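Local coordinates for protein porin (Rhodobacter capsulatus, PDB 3POR) that forms outer-membrane channels, as a homotrimer, through which small hydrophilic solutes up to about 0.6 kDa diffuse passively, at the interface of chains A and B. Numbering follows the deposited sequence. Chains: chain A/B, Porin.

The interface of chains A and B. Residues chain A 33, 41-42, 61-63; chain B 274-275, 299-301.
A:Phe41 and B:Phe299 lay their rings face to face, centroids 4.5 Å apart and planes turned by 15°, side chains running past each other in opposite directions. The overlap is offset: A:Phe41 CB sits over the B:Phe299 face, 3.8 Å from its centroid, a CH-pi contact. The A:Phe41 ring gets there with CG between backbone N and carbonyl carbon (chi1 61°). B:Ala275 adds a second CH-pi contact, its methyl CB sharing the A:Phe41 face taken by B:Phe299, 4.0 Å from the centroid. The carbonyl carbon of A:Gly33 lies over the other face, towards the rim.

Apolar packing closes the sides. A:Val61 CG1, anti to its backbone N (chi1 177°), reaches B:Phe299 CE2 at 3.5 Å. A:Phe62 O, a backbone carbonyl, lies 3.5 Å from B:Phe299 CE2 near the far end of the ring. B:Phe301, the C-terminal residue, brings its CE1 to the CD1-CE1 rim of A:Phe41, 3.5 Å from CE1, and packs it on A:Gly42 CA. An alanine in place of B:Phe299 would probably leave A:Phe41 without its stacking partner and open a gap beside A:Val61. Polar groups make no bonds across this patch, so fit and ring stacking carry it.

Porin is a homotrimer of antiparallel beta-barrels, and this patch is part of a subunit interface. Chain A contributes strands 40-46 and 60-65, with strand 19-34 behind A:Phe41; chain B, the start of strand 275-284, the end of strand 292-300 and the C-terminus.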
loop_
_atom_site.group_PDB
_atom_site.type_symbol
_atom_site.label_atom_id
_atom_site.label_comp_id
_atom_site.label_asym_id
_atom_site.label_seq_id
_atom_site.Cartn_x
_atom_site.Cartn_y
_atom_site.Cartn_z
ATOM N N GLY A 33 -10.444 -19.917 -6.296
ATOM C CA GLY A 33 -10.701 -21.183 -5.624
ATOM C C GLY A 33 -12.018 -21.799 -6.125
ATOM O O GLY A 33 -12.834 -21.074 -6.735
ATOM N N PHE A 41 -15.006 -18.861 -6.646
ATOM C CA PHE A 41 -15.031 -17.739 -5.773
ATOM C C PHE A 41 -13.716 -17.069 -5.974
ATOM O O PHE A 41 -12.764 -17.690 -6.433
ATOM C CB PHE A 41 -15.248 -18.213 -4.325
ATOM C CG PHE A 41 -14.258 -19.137 -3.629
ATOM C CD1 PHE A 41 -13.065 -18.668 -3.140
ATOM C CD2 PHE A 41 -14.550 -20.473 -3.510
ATOM C CE1 PHE A 41 -12.163 -19.509 -2.540
ATOM C CE2 PHE A 41 -13.652 -21.313 -2.920
ATOM C CZ PHE A 41 -12.458 -20.831 -2.432
ATOM N N GLY A 42 -13.581 -15.795 -5.685
ATOM C CA GLY A 42 -12.296 -15.123 -5.840
ATOM C C GLY A 42 -12.366 -13.706 -5.356
ATOM O O GLY A 42 -13.399 -13.297 -4.832
ATOM N N VAL A 61 -15.050 -8.936 -4.468
ATOM C CA VAL A 61 -15.011 -10.313 -4.015
ATOM C C VAL A 61 -16.159 -10.960 -4.800
ATOM O O VAL A 61 -17.110 -10.247 -5.177
ATOM C CB VAL A 61 -15.260 -10.373 -2.511
ATOM C CG1 VAL A 61 -15.315 -11.798 -1.993
ATOM C CG2 VAL A 61 -14.125 -9.698 -1.846
ATOM N N PHE A 62 -16.154 -12.254 -5.152
ATOM C CA PHE A 62 -17.304 -12.855 -5.839
ATOM C C PHE A 62 -17.457 -14.324 -5.547
ATOM O O PHE A 62 -16.511 -14.931 -5.064
ATOM C CB PHE A 62 -17.194 -12.678 -7.341
ATOM C CG PHE A 62 -16.217 -13.597 -7.976
ATOM C CD1 PHE A 62 -16.619 -14.852 -8.385
ATOM C CD2 PHE A 62 -14.934 -13.157 -8.123
ATOM C CE1 PHE A 62 -15.718 -15.722 -8.956
ATOM C CE2 PHE A 62 -14.028 -14.020 -8.697
ATOM C CZ PHE A 62 -14.416 -15.292 -9.108
ATOM N N LEU A 63 -18.617 -14.828 -5.934
ATOM C CA LEU A 63 -19.003 -16.192 -5.755
ATOM C C LEU A 63 -19.914 -16.396 -6.926
ATOM O O LEU A 63 -20.810 -15.560 -7.070
ATOM C CB LEU A 63 -19.824 -16.412 -4.564
ATOM C CG LEU A 63 -20.210 -17.864 -4.293
ATOM C CD1 LEU A 63 -19.050 -18.793 -3.793
ATOM C CD2 LEU A 63 -21.221 -17.798 -3.204
ATOM N N GLY B 274 -11.692 -23.861 0.542
ATOM C CA GLY B 274 -11.248 -22.619 1.103
ATOM C C GLY B 274 -12.432 -21.709 1.346
ATOM O O GLY B 274 -12.162 -20.609 1.821
ATOM N N ALA B 275 -13.693 -22.061 1.029
ATOM C CA ALA B 275 -14.850 -21.205 1.241
ATOM C C ALA B 275 -15.695 -21.787 2.365
ATOM O O ALA B 275 -15.631 -22.987 2.611
ATOM C CB ALA B 275 -15.682 -21.154 -0.011
ATOM N N PHE B 299 -13.316 -16.855 2.564
ATOM C CA PHE B 299 -12.592 -17.501 1.470
ATOM C C PHE B 299 -11.161 -17.428 1.830
ATOM O O PHE B 299 -10.767 -16.411 2.339
ATOM C CB PHE B 299 -12.673 -16.754 0.241
ATOM C CG PHE B 299 -14.042 -16.604 -0.401
ATOM C CD1 PHE B 299 -14.987 -17.585 -0.314
ATOM C CD2 PHE B 299 -14.324 -15.437 -1.105
ATOM C CE1 PHE B 299 -16.203 -17.371 -0.938
ATOM C CE2 PHE B 299 -15.539 -15.230 -1.721
ATOM C CZ PHE B 299 -16.484 -16.209 -1.632
ATOM N N LYS B 300 -10.328 -18.421 1.621
ATOM C CA LYS B 300 -8.919 -18.405 2.009
ATOM C C LYS B 300 -8.210 -18.717 0.687
ATOM O O LYS B 300 -8.756 -19.581 -0.015
ATOM C CB LYS B 300 -8.712 -19.496 3.001
ATOM C CG LYS B 300 -8.557 -19.193 4.485
ATOM C CD LYS B 300 -7.351 -18.201 4.755
ATOM C CE LYS B 300 -5.909 -18.408 4.087
ATOM N NZ LYS B 300 -5.063 -17.199 4.109
ATOM N N PHE B 301 -7.139 -18.069 0.215
ATOM C CA PHE B 301 -6.544 -18.370 -1.058
ATOM C C PHE B 301 -5.047 -18.553 -0.809
ATOM O O PHE B 301 -4.553 -18.365 0.306
ATOM C CB PHE B 301 -6.674 -17.265 -2.031
ATOM C CG PHE B 301 -8.060 -16.700 -2.148
ATOM C CD1 PHE B 301 -8.949 -17.247 -3.019
ATOM C CD2 PHE B 301 -8.425 -15.612 -1.376
ATOM C CE1 PHE B 301 -10.200 -16.697 -3.105
ATOM C CE2 PHE B 301 -9.692 -15.070 -1.469
ATOM C CZ PHE B 301 -10.591 -15.609 -2.338
ATOM O OXT PHE B 301 -4.321 -18.922 -1.726
#